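Local coordinates for RagB/SusD domain protein (Flavobacterium johnsoniae, PDB 5J90) that binds chitin and, as a SusD-like outer-membrane lipoprotein, probably helps to capture chitin chains at the cell surface for uptake, at residues 167-172 against 201-206; 213-218 against 439-444. One frame throughout, in Å; residues are numbered along the deposited sequence.

Interaction 1: 167-172 against 201-206; sequences TAVAEL and RFANTL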
# COMPACT_ATOMS: atom_id res chain seq x y z
N THR A 167 -8.53 26.91 -4.79
CA THR A 167 -9.61 27.90 -4.69
C THR A 167 -9.22 29.05 -3.76
O THR A 167 -9.36 30.23 -4.11
CB THR A 167 -10.89 27.23 -4.20
OG1 THR A 167 -11.31 26.26 -5.17
CG2 THR A 167 -12.00 28.25 -4.00
N ALA A 168 -8.71 28.71 -2.58
CA ALA A 168 -8.32 29.72 -1.59
C ALA A 168 -7.20 30.63 -2.09
O ALA A 168 -7.25 31.85 -1.93
CB ALA A 168 -7.92 29.05 -0.29
N VAL A 169 -6.17 30.03 -2.67
CA VAL A 169 -5.03 30.79 -3.17
C VAL A 169 -5.44 31.74 -4.30
O VAL A 169 -5.02 32.90 -4.32
CB VAL A 169 -3.89 29.85 -3.64
CG1 VAL A 169 -2.86 30.61 -4.46
CG2 VAL A 169 -3.22 29.20 -2.43
N ALA A 170 -6.28 31.27 -5.22
CA ALA A 170 -6.71 32.13 -6.32
C ALA A 170 -7.54 33.30 -5.81
O ALA A 170 -7.33 34.44 -6.23
CB ALA A 170 -7.51 31.32 -7.33
N GLU A 171 -8.46 33.03 -4.89
CA GLU A 171 -9.35 34.07 -4.37
C GLU A 171 -8.57 35.15 -3.61
O GLU A 171 -8.76 36.35 -3.86
CB GLU A 171 -10.43 33.47 -3.47
CG GLU A 171 -11.38 34.49 -2.87
CD GLU A 171 -12.25 35.18 -3.90
OE1 GLU A 171 -12.63 34.53 -4.90
OE2 GLU A 171 -12.56 36.38 -3.72
N LEU A 172 -7.71 34.75 -2.69
CA LEU A 172 -6.96 35.73 -1.91
C LEU A 172 -5.93 36.48 -2.76
O LEU A 172 -5.71 37.67 -2.55
CB LEU A 172 -6.30 35.09 -0.70
CG LEU A 172 -7.27 34.54 0.34
CD1 LEU A 172 -6.49 33.89 1.47
CD2 LEU A 172 -8.21 35.63 0.87
N ARG A 201 0.81 32.37 1.56
CA ARG A 201 2.12 31.76 1.71
C ARG A 201 2.02 30.51 2.59
O ARG A 201 2.69 29.49 2.33
CB ARG A 201 3.12 32.79 2.26
CG ARG A 201 4.57 32.32 2.29
CD ARG A 201 5.52 33.50 2.53
NE ARG A 201 5.53 34.45 1.42
CZ ARG A 201 5.09 35.70 1.49
NH1 ARG A 201 4.58 36.19 2.62
NH2 ARG A 201 5.17 36.49 0.42
N PHE A 202 1.17 30.57 3.62
CA PHE A 202 0.91 29.39 4.45
C PHE A 202 0.24 28.31 3.60
O PHE A 202 0.68 27.15 3.61
CB PHE A 202 0.07 29.74 5.68
CG PHE A 202 -0.47 28.53 6.41
CD1 PHE A 202 0.36 27.49 6.78
CD2 PHE A 202 -1.82 28.44 6.72
CE1 PHE A 202 -0.13 26.37 7.45
CE2 PHE A 202 -2.32 27.32 7.39
CZ PHE A 202 -1.48 26.30 7.75
N ALA A 203 -0.80 28.67 2.86
CA ALA A 203 -1.48 27.70 2.01
C ALA A 203 -0.52 27.02 1.03
O ALA A 203 -0.60 25.81 0.83
CB ALA A 203 -2.64 28.35 1.24
N ASN A 204 0.39 27.79 0.42
CA ASN A 204 1.38 27.21 -0.47
C ASN A 204 2.26 26.20 0.27
O ASN A 204 2.59 25.13 -0.26
CB ASN A 204 2.29 28.30 -1.07
CG ASN A 204 1.54 29.28 -1.96
OD1 ASN A 204 0.50 28.96 -2.54
ND2 ASN A 204 2.10 30.48 -2.09
N THR A 205 2.66 26.54 1.50
CA THR A 205 3.56 25.68 2.25
C THR A 205 2.83 24.40 2.69
O THR A 205 3.40 23.31 2.68
CB THR A 205 4.14 26.41 3.47
OG1 THR A 205 4.65 27.68 3.05
CG2 THR A 205 5.28 25.61 4.08
N LEU A 206 1.56 24.54 3.06
CA LEU A 206 0.71 23.40 3.39
C LEU A 206 0.55 22.49 2.16
O LEU A 206 0.63 21.26 2.29
CB LEU A 206 -0.64 23.89 3.89
CG LEU A 206 -1.70 22.88 4.33
CD1 LEU A 206 -1.14 21.87 5.31
CD2 LEU A 206 -2.90 23.63 4.93
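The carboxamide of Asn204 is the flat group in this contact, and Val169 touches it at the oxygen: Val169 CG2 lies 3.7 Å from Asn204 OD1, beyond the oxygen and tilted out of the amide plane. At the other end of the group, ND2 donates to Gly235 O and to Gln232 OE1, two bonds that hold the amide's rotation and give its OD1 a settled place against the valine. The two side chains cross at about a right angle. The same Val169 methyl also meets Ala203 CB at 3.8 Å. It reaches both because CG2 stands anti to the carbonyl carbon (CG1 anti to the backbone N, chi1 166°), pointing this branch across the gap. The small Ala203 methyl is consistent with a close approach of the backbones, Val169 CA lying 7.0 Å from Ala203 CA. The contact is small and buried. It joins helices 154-177 and 196-213, which run antiparallel here, as neighbours do in the helical folds of the TPR clan; Val200 adds to the valine's packing, helix 113-134 touches Ala168 and Phe202, and the loop after helix 219-231 supplies Gln232 and Gly235.

Interaction 2: 213-218 against 439-444; sequences RIVKVK and YRRTGY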
# COMPACT_ATOMS: atom_id res chain seq x y z
N ARG A 213 3.97 14.33 1.22
CA ARG A 213 3.34 13.18 1.87
C ARG A 213 3.03 12.06 0.89
O ARG A 213 3.13 10.88 1.25
CB ARG A 213 2.03 13.59 2.57
CG ARG A 213 1.42 12.47 3.41
CD ARG A 213 1.96 12.48 4.84
NE ARG A 213 1.31 13.54 5.62
CZ ARG A 213 1.95 14.52 6.26
NH1 ARG A 213 1.23 15.43 6.91
NH2 ARG A 213 3.28 14.60 6.28
N ILE A 214 2.62 12.42 -0.32
CA ILE A 214 2.12 11.43 -1.27
C ILE A 214 3.18 10.99 -2.29
O ILE A 214 2.85 10.33 -3.27
CB ILE A 214 0.83 11.90 -1.98
CG1 ILE A 214 1.09 13.09 -2.91
CG2 ILE A 214 -0.24 12.25 -0.94
CD1 ILE A 214 -0.08 13.42 -3.82
N VAL A 215 4.44 11.30 -2.04
CA VAL A 215 5.47 11.01 -3.05
C VAL A 215 5.68 9.52 -3.33
O VAL A 215 6.09 9.16 -4.44
CB VAL A 215 6.81 11.72 -2.70
CG1 VAL A 215 7.51 11.05 -1.53
CG2 VAL A 215 7.72 11.75 -3.93
N LYS A 216 5.41 8.65 -2.36
CA LYS A 216 5.56 7.20 -2.60
C LYS A 216 4.37 6.61 -3.33
O LYS A 216 4.53 5.68 -4.12
CB LYS A 216 5.83 6.42 -1.29
CG LYS A 216 7.05 6.93 -0.53
CD LYS A 216 7.75 5.89 0.35
CE LYS A 216 6.83 5.32 1.40
NZ LYS A 216 7.62 4.47 2.36
N VAL A 217 3.16 7.11 -3.08
CA VAL A 217 1.97 6.53 -3.69
C VAL A 217 1.66 7.16 -5.05
O VAL A 217 1.18 6.48 -5.96
CB VAL A 217 0.75 6.62 -2.72
CG1 VAL A 217 0.30 8.05 -2.52
CG2 VAL A 217 -0.40 5.76 -3.23
N LYS A 218 1.93 8.46 -5.20
CA LYS A 218 1.64 9.19 -6.44
C LYS A 218 2.75 10.20 -6.71
O LYS A 218 2.53 11.41 -6.59
CB LYS A 218 0.32 9.96 -6.32
CG LYS A 218 -0.97 9.26 -6.74
CD LYS A 218 -2.12 10.28 -6.79
CE LYS A 218 -3.50 9.65 -7.01
NZ LYS A 218 -4.59 10.69 -7.00
N TYR A 439 7.56 10.19 9.86
CA TYR A 439 8.23 8.96 10.25
C TYR A 439 7.60 7.77 9.53
O TYR A 439 8.30 6.87 9.06
CB TYR A 439 8.17 8.73 11.77
CG TYR A 439 8.71 7.37 12.15
CD1 TYR A 439 10.07 7.15 12.28
CD2 TYR A 439 7.85 6.29 12.32
CE1 TYR A 439 10.57 5.90 12.60
CE2 TYR A 439 8.34 5.03 12.64
CZ TYR A 439 9.70 4.84 12.78
OH TYR A 439 10.18 3.59 13.11
N ARG A 440 6.28 7.75 9.46
CA ARG A 440 5.63 6.66 8.73
C ARG A 440 6.08 6.66 7.27
O ARG A 440 6.42 5.60 6.72
CB ARG A 440 4.10 6.77 8.86
CG ARG A 440 3.57 6.33 10.23
CD ARG A 440 2.06 6.51 10.35
NE ARG A 440 1.68 7.92 10.44
CZ ARG A 440 0.45 8.37 10.20
NH1 ARG A 440 -0.51 7.52 9.83
NH2 ARG A 440 0.18 9.66 10.29
N ARG A 441 6.08 7.82 6.63
CA ARG A 441 6.46 7.88 5.23
C ARG A 441 7.92 7.51 4.97
O ARG A 441 8.20 6.74 4.06
CB ARG A 441 6.18 9.26 4.64
CG ARG A 441 6.58 9.37 3.17
CD ARG A 441 6.22 10.71 2.60
NE ARG A 441 6.94 11.81 3.23
CZ ARG A 441 8.12 12.28 2.81
NH1 ARG A 441 8.74 11.73 1.77
NH2 ARG A 441 8.68 13.30 3.45
N THR A 442 8.85 8.06 5.76
CA THR A 442 10.27 7.97 5.44
C THR A 442 11.05 6.96 6.26
O THR A 442 12.12 6.52 5.85
CB THR A 442 10.99 9.33 5.63
OG1 THR A 442 11.03 9.67 7.03
CG2 THR A 442 10.30 10.43 4.84
N GLY A 443 10.54 6.61 7.44
CA GLY A 443 11.26 5.78 8.39
C GLY A 443 12.31 6.54 9.18
O GLY A 443 13.12 5.92 9.88
N TYR A 444 12.31 7.87 9.09
CA TYR A 444 13.33 8.70 9.74
C TYR A 444 12.68 9.71 10.69
O TYR A 444 11.51 10.06 10.51
CB TYR A 444 14.15 9.46 8.69
CG TYR A 444 14.90 8.57 7.72
CD1 TYR A 444 15.66 7.50 8.17
CD2 TYR A 444 14.86 8.82 6.35
CE1 TYR A 444 16.36 6.68 7.28
CE2 TYR A 444 15.54 8.01 5.45
CZ TYR A 444 16.29 6.95 5.92
OH TYR A 444 16.98 6.15 5.03
O HOH W 1 5.54 13.57 4.92
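Lys216 supplies the direct hydrogen bond of the contact: its NZ donates to Arg441 O at 2.9 Å, lying in the carbonyl plane with a C=O...N angle of 152°. The acceptor is in the last turn of helix 432-442, where the helix dipole probably favours an ammonium group. Lys216 NZ is also bonded to Ala505 O, so it ties two chain segments at once; a methionine in its place has no ammonium to donate, and the Arg441 and Ala505 carbonyls would probably lose their shared mate and the loop its grip on the helix end. A second polar link runs through a water that accepts from Arg213 NH2 and Arg441 NE, each at 2.8 Å, meeting the Arg213 guanidinium at its edge. Salt bridges probably offset the like charges of the two arginines: Arg441 pairs with Glu341 and Asp438, Arg213 with Glu434 and Asp132. Among the van der Waals contacts, Arg441 CD rests 3.4 Å from Arg213 O. The Arg441 chain runs out extended and then bends at chi3 (65°), bringing NH1 to 3.6 Å from Val215 CG1, while Thr442 CG2 sits over one face of its guanidinium. At the helix end, Thr442 OG1 accepts from Tyr444 N at 3.0 Å in an ST turn around Gly443, whose phi is positive. The contact thus sets the loop between helices 196-213 and 219-231 against the C-terminal end of helix 432-442, with helix 413-428 packed on Thr442 and Tyr444.

How the interactions relate
From the N terminus, helix 154-177 is the first of the elements joined, and interaction 1 closes a loop of 28 residues between its segments, made of the end of that helix, the connection and the start of helix 196-213. Helix 196-213 carries both contacts in turn: 201-206 is part of its body, and Arg213, its last residue, opens interaction 2. The second loop is far longer, with 220 residues between 213-218 and 439-444. The two contacts follow in series, neither nested nor crossed, and the centres of interactions 1 and 2 lie about 23 Å apart. Interaction 1 joins successive helices; interaction 2 ties the turn before helix 219-231 to helix 432-442, late in the chain.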